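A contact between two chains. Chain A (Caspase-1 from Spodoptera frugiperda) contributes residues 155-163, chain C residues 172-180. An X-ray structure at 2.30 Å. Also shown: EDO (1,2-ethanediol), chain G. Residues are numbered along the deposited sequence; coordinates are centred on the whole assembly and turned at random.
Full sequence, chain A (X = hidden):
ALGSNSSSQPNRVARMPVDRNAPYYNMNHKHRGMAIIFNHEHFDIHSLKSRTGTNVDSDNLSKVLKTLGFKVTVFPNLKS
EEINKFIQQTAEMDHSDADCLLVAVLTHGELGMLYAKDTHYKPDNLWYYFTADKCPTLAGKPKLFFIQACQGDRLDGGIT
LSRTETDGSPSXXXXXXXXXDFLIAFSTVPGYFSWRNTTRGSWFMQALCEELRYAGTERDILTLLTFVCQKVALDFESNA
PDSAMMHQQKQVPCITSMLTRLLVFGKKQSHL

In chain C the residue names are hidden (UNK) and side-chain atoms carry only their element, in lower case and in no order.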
ATOM      1  N   LEU A 155      -3.033 -17.677   9.078  1.00 29.51           N
ATOM      2  CA  LEU A 155      -4.219 -17.220   9.781  1.00 30.61           C
ATOM      3  C   LEU A 155      -3.953 -16.134  10.808  1.00 28.61           C
ATOM      4  O   LEU A 155      -2.887 -16.084  11.412  1.00 29.98           O
ATOM      5  CB  LEU A 155      -4.892 -18.417  10.458  1.00 30.38           C
ATOM      6  CG  LEU A 155      -5.451 -19.490   9.537  1.00 29.27           C
ATOM      7  CD1 LEU A 155      -5.252 -20.854  10.220  1.00 31.03           C
ATOM      8  CD2 LEU A 155      -6.906 -19.180   9.186  1.00 31.40           C
ATOM      9  N   ASP A 156      -4.933 -15.253  10.971  1.00 26.82           N
ATOM     10  CA  ASP A 156      -4.858 -14.146  11.919  1.00 24.54           C
ATOM     11  C   ASP A 156      -5.916 -14.467  12.979  1.00 25.23           C
ATOM     12  O   ASP A 156      -7.135 -14.324  12.728  1.00 21.43           O
ATOM     13  CB  ASP A 156      -5.197 -12.837  11.208  1.00 21.60           C
ATOM     14  CG  ASP A 156      -4.979 -11.608  12.089  1.00 25.89           C
ATOM     15  OD1 ASP A 156      -5.226 -11.696  13.320  1.00 20.76           O
ATOM     16  OD2 ASP A 156      -4.567 -10.546  11.533  1.00 21.90           O
ATOM     17  N   GLY A 157      -5.457 -14.931  14.142  1.00 24.01           N
ATOM     18  CA  GLY A 157      -6.385 -15.291  15.202  1.00 24.46           C
ATOM     19  C   GLY A 157      -6.974 -14.078  15.887  1.00 25.36           C
ATOM     20  O   GLY A 157      -7.877 -14.199  16.711  1.00 26.43           O
ATOM     21  N   GLY A 158      -6.447 -12.907  15.527  1.00 25.78           N
ATOM     22  CA  GLY A 158      -6.896 -11.640  16.082  1.00 25.24           C
ATOM     23  C   GLY A 158      -6.586 -11.459  17.549  1.00 27.45           C
ATOM     24  O   GLY A 158      -6.025 -12.348  18.174  1.00 24.79           O
ATOM     25  N   ILE A 159      -6.909 -10.280  18.081  1.00 27.67           N
ATOM     26  CA  ILE A 159      -6.750  -9.988  19.505  1.00 26.99           C
ATOM     27  C   ILE A 159      -7.988  -9.196  19.993  1.00 27.87           C
ATOM     28  O   ILE A 159      -8.608  -8.470  19.215  1.00 29.56           O
ATOM     29  CB  ILE A 159      -5.479  -9.182  19.788  1.00 23.75           C
ATOM     30  CG1 ILE A 159      -5.268  -9.063  21.304  1.00 23.85           C
ATOM     31  CG2 ILE A 159      -5.601  -7.801  19.164  1.00 24.12           C
ATOM     32  CD1 ILE A 159      -3.868  -8.585  21.722  1.00 23.97           C
ATOM     33  N   THR A 160      -8.339  -9.345  21.271  1.00 27.41           N
ATOM     34  CA  THR A 160      -9.487  -8.670  21.861  1.00 26.25           C
ATOM     35  C   THR A 160      -8.996  -7.434  22.566  1.00 26.32           C
ATOM     36  O   THR A 160      -8.047  -7.525  23.347  1.00 26.53           O
ATOM     37  CB  THR A 160     -10.192  -9.567  22.912  1.00 29.40           C
ATOM     38  OG1 THR A 160     -10.800 -10.673  22.249  1.00 31.37           O
ATOM     39  CG2 THR A 160     -11.286  -8.789  23.678  1.00 29.00           C
ATOM     40  N   LEU A 161      -9.605  -6.287  22.247  1.00 25.56           N
ATOM     41  CA  LEU A 161      -9.280  -5.004  22.881  1.00 27.97           C
ATOM     42  C   LEU A 161     -10.365  -4.820  23.922  1.00 30.23           C
ATOM     43  O   LEU A 161     -11.556  -4.941  23.631  1.00 26.67           O
ATOM     44  CB  LEU A 161      -9.330  -3.851  21.881  1.00 29.25           C
ATOM     45  CG  LEU A 161      -8.230  -3.876  20.815  1.00 27.93           C
ATOM     46  CD1 LEU A 161      -8.264  -2.628  20.013  1.00 27.25           C
ATOM     47  CD2 LEU A 161      -6.890  -4.067  21.490  1.00 28.53           C
ATOM     48  N   SER A 162      -9.955  -4.530  25.146  1.00 35.64           N
ATOM     49  CA  SER A 162     -10.937  -4.421  26.219  1.00 39.27           C
ATOM     50  C   SER A 162     -10.804  -3.234  27.163  1.00 41.46           C
ATOM     51  O   SER A 162      -9.711  -2.675  27.326  1.00 37.02           O
ATOM     52  CB  SER A 162     -10.903  -5.734  27.013  1.00 40.82           C
ATOM     53  OG  SER A 162     -11.711  -5.686  28.162  1.00 46.70           O
ATOM     54  N   ARG A 163     -11.953  -2.882  27.768  1.00 46.62           N
ATOM     55  CA  ARG A 163     -12.137  -1.806  28.765  1.00 50.69           C
ATOM     56  C   ARG A 163     -12.193  -0.394  28.226  1.00 51.79           C
ATOM     57  O   ARG A 163     -13.245   0.248  28.287  1.00 54.69           O
ATOM     58  CB  ARG A 163     -11.073  -1.892  29.864  1.00 52.27           C
ATOM     59  CG  ARG A 163     -11.259  -3.083  30.795  1.00 57.66           C
ATOM     60  CD  ARG A 163     -11.970  -2.669  32.072  1.00 63.69           C
ATOM     61  NE  ARG A 163     -11.038  -2.582  33.191  1.00 68.43           N
ATOM     62  CZ  ARG A 163      -9.854  -1.966  33.152  1.00 72.01           C
ATOM     63  NH1 ARG A 163      -9.423  -1.364  32.042  1.00 72.30           N
ATOM     64  NH2 ARG A 163      -9.090  -1.956  34.237  1.00 73.91           N
TER
ATOM     65  N   UNK C 172     -17.611  -2.266  24.975  1.00 52.54           N
ATOM     66  CA  UNK C 172     -17.062  -3.011  26.116  1.00 52.44           C
ATOM     67  C   UNK C 172     -15.729  -3.691  25.747  1.00 50.33           C
ATOM     68  O   UNK C 172     -14.743  -3.692  26.530  1.00 47.92           O
ATOM     69  c   UNK C 172     -18.730  -3.705  27.921  1.00 56.75           C
ATOM     70  o   UNK C 172     -19.006  -4.371  25.563  1.00 56.28           O
ATOM     71  c   UNK C 172     -18.041  -4.113  26.597  1.00 55.17           C
ATOM     72  N   UNK C 173     -15.716  -4.283  24.556  1.00 44.23           N
ATOM     73  CA  UNK C 173     -14.533  -4.958  24.065  1.00 38.45           C
ATOM     74  C   UNK C 173     -14.822  -5.314  22.623  1.00 34.97           C
ATOM     75  O   UNK C 173     -15.971  -5.597  22.261  1.00 31.33           O
ATOM     76  c   UNK C 173     -14.255  -6.228  24.886  1.00 37.77           C
ATOM     77  o   UNK C 173     -15.063  -7.314  24.455  1.00 37.53           O
ATOM     78  N   UNK C 174     -13.795  -5.244  21.787  1.00 30.96           N
ATOM     79  CA  UNK C 174     -13.965  -5.611  20.386  1.00 30.34           C
ATOM     80  C   UNK C 174     -12.653  -6.246  19.916  1.00 28.46           C
ATOM     81  O   UNK C 174     -11.585  -6.030  20.516  1.00 26.95           O
ATOM     82  c   UNK C 174     -13.403  -3.246  19.480  1.00 30.71           C
ATOM     83  c   UNK C 174     -14.392  -4.385  19.514  1.00 28.45           C
ATOM     84  o   UNK C 174     -10.687  -0.024  19.415  1.00 31.86           O
ATOM     85  c   UNK C 174     -11.452  -2.139  18.498  1.00 32.35           C
ATOM     86  c   UNK C 174     -11.560  -1.105  19.446  1.00 31.75           C
ATOM     87  c   UNK C 174     -12.573  -1.146  20.405  1.00 28.22           C
ATOM     88  c   UNK C 174     -13.477  -2.210  20.414  1.00 29.52           C
ATOM     89  c   UNK C 174     -12.383  -3.205  18.519  1.00 28.13           C
ATOM     90  N   UNK C 175     -12.747  -7.058  18.868  1.00 28.19           N
ATOM     91  CA  UNK C 175     -11.586  -7.765  18.331  1.00 25.98           C
ATOM     92  C   UNK C 175     -11.115  -7.249  17.011  1.00 23.05           C
ATOM     93  O   UNK C 175     -11.931  -6.917  16.150  1.00 21.46           O
ATOM     94  c   UNK C 175     -11.880  -9.261  18.202  1.00 26.05           C
ATOM     95  c   UNK C 175     -10.779 -12.699  18.315  1.00 38.85           C
ATOM     96  n   UNK C 175     -11.958 -12.097  18.400  1.00 40.92           N
ATOM     97  n   UNK C 175      -9.888 -12.605  19.295  1.00 37.12           N
ATOM     98  n   UNK C 175     -10.513 -13.417  17.228  1.00 42.94           N
ATOM     99  c   UNK C 175     -11.772  -9.935  19.525  1.00 33.81           C
ATOM    100  c   UNK C 175     -12.421 -11.288  19.517  1.00 35.58           C
ATOM    101  N   UNK C 176      -9.787  -7.218  16.857  1.00 20.38           N
ATOM    102  CA  UNK C 176      -9.143  -6.750  15.626  1.00 21.17           C
ATOM    103  C   UNK C 176      -8.117  -7.766  15.148  1.00 21.82           C
ATOM    104  O   UNK C 176      -7.688  -8.625  15.918  1.00 21.37           O
ATOM    105  c   UNK C 176      -7.275  -5.582  16.873  1.00 17.61           C
ATOM    106  c   UNK C 176      -9.459  -4.359  16.335  1.00 19.71           C
ATOM    107  c   UNK C 176      -8.425  -5.397  15.854  1.00 19.19           C
ATOM    108  c   UNK C 176      -6.169  -4.460  16.877  1.00 18.74           C
ATOM    109  N   UNK C 177      -7.715  -7.692  13.865  1.00 23.22           N
ATOM    110  CA  UNK C 177      -6.721  -8.636  13.313  1.00 23.57           C
ATOM    111  C   UNK C 177      -5.378  -8.231  13.879  1.00 23.83           C
ATOM    112  O   UNK C 177      -5.143  -7.034  14.065  1.00 25.18           O
ATOM    113  c   UNK C 177      -8.116  -7.754  11.576  1.00 22.71           C
ATOM    114  c   UNK C 177      -8.312  -6.871  12.797  1.00 22.08           C
ATOM    115  c   UNK C 177      -6.788  -8.387  11.795  1.00 22.85           C
ATOM    116  N   UNK C 178      -4.500  -9.190  14.147  1.00 20.34           N
ATOM    117  CA  UNK C 178      -3.198  -8.824  14.690  1.00 19.11           C
ATOM    118  C   UNK C 178      -2.306  -8.142  13.662  1.00 20.07           C
ATOM    119  O   UNK C 178      -1.272  -7.569  14.026  1.00 17.42           O
ATOM    120  c   UNK C 178      -2.476 -10.060  15.348  1.00 21.15           C
ATOM    121  c   UNK C 178      -3.497 -10.779  16.264  1.00 18.05           C
ATOM    122  c   UNK C 178      -1.876 -11.054  14.289  1.00 15.39           C
ATOM    123  N   UNK C 179      -2.707  -8.189  12.383  1.00 20.75           N
ATOM    124  CA  UNK C 179      -1.946  -7.528  11.314  1.00 20.62           C
ATOM    125  C   UNK C 179      -2.492  -6.175  10.914  1.00 22.22           C
ATOM    126  O   UNK C 179      -1.980  -5.558   9.956  1.00 21.26           O
ATOM    127  c   UNK C 179      -1.005  -9.523  10.169  1.00 31.33           C
ATOM    128  n   UNK C 179      -0.000 -11.426  10.620  1.00 36.68           N
ATOM    129  c   UNK C 179      -1.220 -10.790  10.614  1.00 33.52           C
ATOM    130  c   UNK C 179      -1.919  -8.367  10.069  1.00 22.48           C
ATOM    131  c   UNK C 179       0.927 -10.579  10.185  1.00 39.11           C
ATOM    132  n   UNK C 179       0.348  -9.418   9.901  1.00 33.70           N
ATOM    133  N   UNK C 180      -3.543  -5.725  11.594  1.00 18.30           N
ATOM    134  CA  UNK C 180      -4.126  -4.435  11.255  1.00 18.25           C
ATOM    135  C   UNK C 180      -3.254  -3.339  11.816  1.00 18.08           C
ATOM    136  O   UNK C 180      -2.485  -3.551  12.740  1.00 17.29           O
ATOM    137  c   UNK C 180      -5.539  -4.270  11.860  1.00 16.78           C
TER
HETATM  138  C1  EDO G 506      -5.034 -11.338   8.007  1.00 36.02           C
HETATM  139  O1  EDO G 506      -4.039 -10.504   8.655  1.00 31.37           O
HETATM  140  C2  EDO G 506      -5.750 -10.592   6.929  1.00 34.56           C
HETATM  141  O2  EDO G 506      -4.813 -10.260   5.922  1.00 35.42           O

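Position 172 carries three side-chain atoms, a carbon bearing one oxygen and one carbon. Its CA-to-CB bond points away from the chain A stretch, and its backbone O accepts a hydrogen bond from N of R163(A) at 3.2 Å. The atoms are those of threonine; T172(C) contributes through its backbone, so its polar side chain can stay exposed.

At 173 one carbon is followed by one oxygen. The CB at 173 lies 4.0 Å from CB of S162(A), in a non-hydrogen-bonded pair whose CA atoms are 4.2 Å apart. This is serine, and the short side chains of S162(A) and S173(C) lie side by side on the same face as T160(A).

Position 174 has one carbon, then a six-carbon ring bearing an oxygen. CB of L161(A) lies over one face of the ring, and a ring carbon at 174 is 3.6 Å from CD1 of L161(A). The residue is tyrosine: the flat ring of Y174(C) offers leucine a broad apolar surface, while its hydroxyl is hydrogen-bonded elsewhere in the structure.

Position 175 shows three carbons, a nitrogen, and a carbon carrying two more nitrogens. A carbon of this chain is 3.0 Å from OG1 of T160(A), and a terminal nitrogen at 175 donates to O of G157(A) at 2.8 Å. This is arginine; R175(C) is long enough to pass T160(A) and reach the loop before the strand.

At 176 four carbons fork at the first, with one arm two carbons long. A carbon at 176 packs 3.6 Å from CG2 of I159(A). Isoleucine fits: the apolar I176(C) extends the cluster of I159(A), L161(A) and Y174(C).

Position 177 has three carbons closing a ring onto the backbone nitrogen; its CB is 3.1 Å from OD2 of D156(A). This is proline. P177(C) lacks an N-H to donate, and it begins a type I turn, closed by the backbone N of position 180, which donates to O of P177(C) at 3.2 Å.

Position 178 has one carbon carrying two others, one of them 3.4 Å from C of G158(A); its backbone N donates to OD1 of D156(A) at 2.7 Å. It is valine, and the compact branched V178(C) packs on G158(A) and I159(A).

At 179 a carbon leads to a five-membered ring of three carbons and two nitrogens. Its backbone N donates to OD2 of D156(A) at 3.1 Å, and that oxygen also sits at the ring's edge. This is histidine; the ring of H179(C) lies beside the carboxylate, its NE2 hydrogen-bonded elsewhere in the structure.

Position 180 has a single carbon and makes no contact with this stretch of chain A: alanine.

The contact is an antiparallel pairing of two strands. N of I159(A) donates to O of I176(C) at 2.8 Å, and N of L161(A) to O of Y174(C) at 2.6 Å; both bonds are reciprocated. Beyond the strands, the carboxylate of D156(A) accepts the N-H groups of V178(C) and H179(C), anchoring that end.

Chain C, residues 172-180: TSYRIPVHA
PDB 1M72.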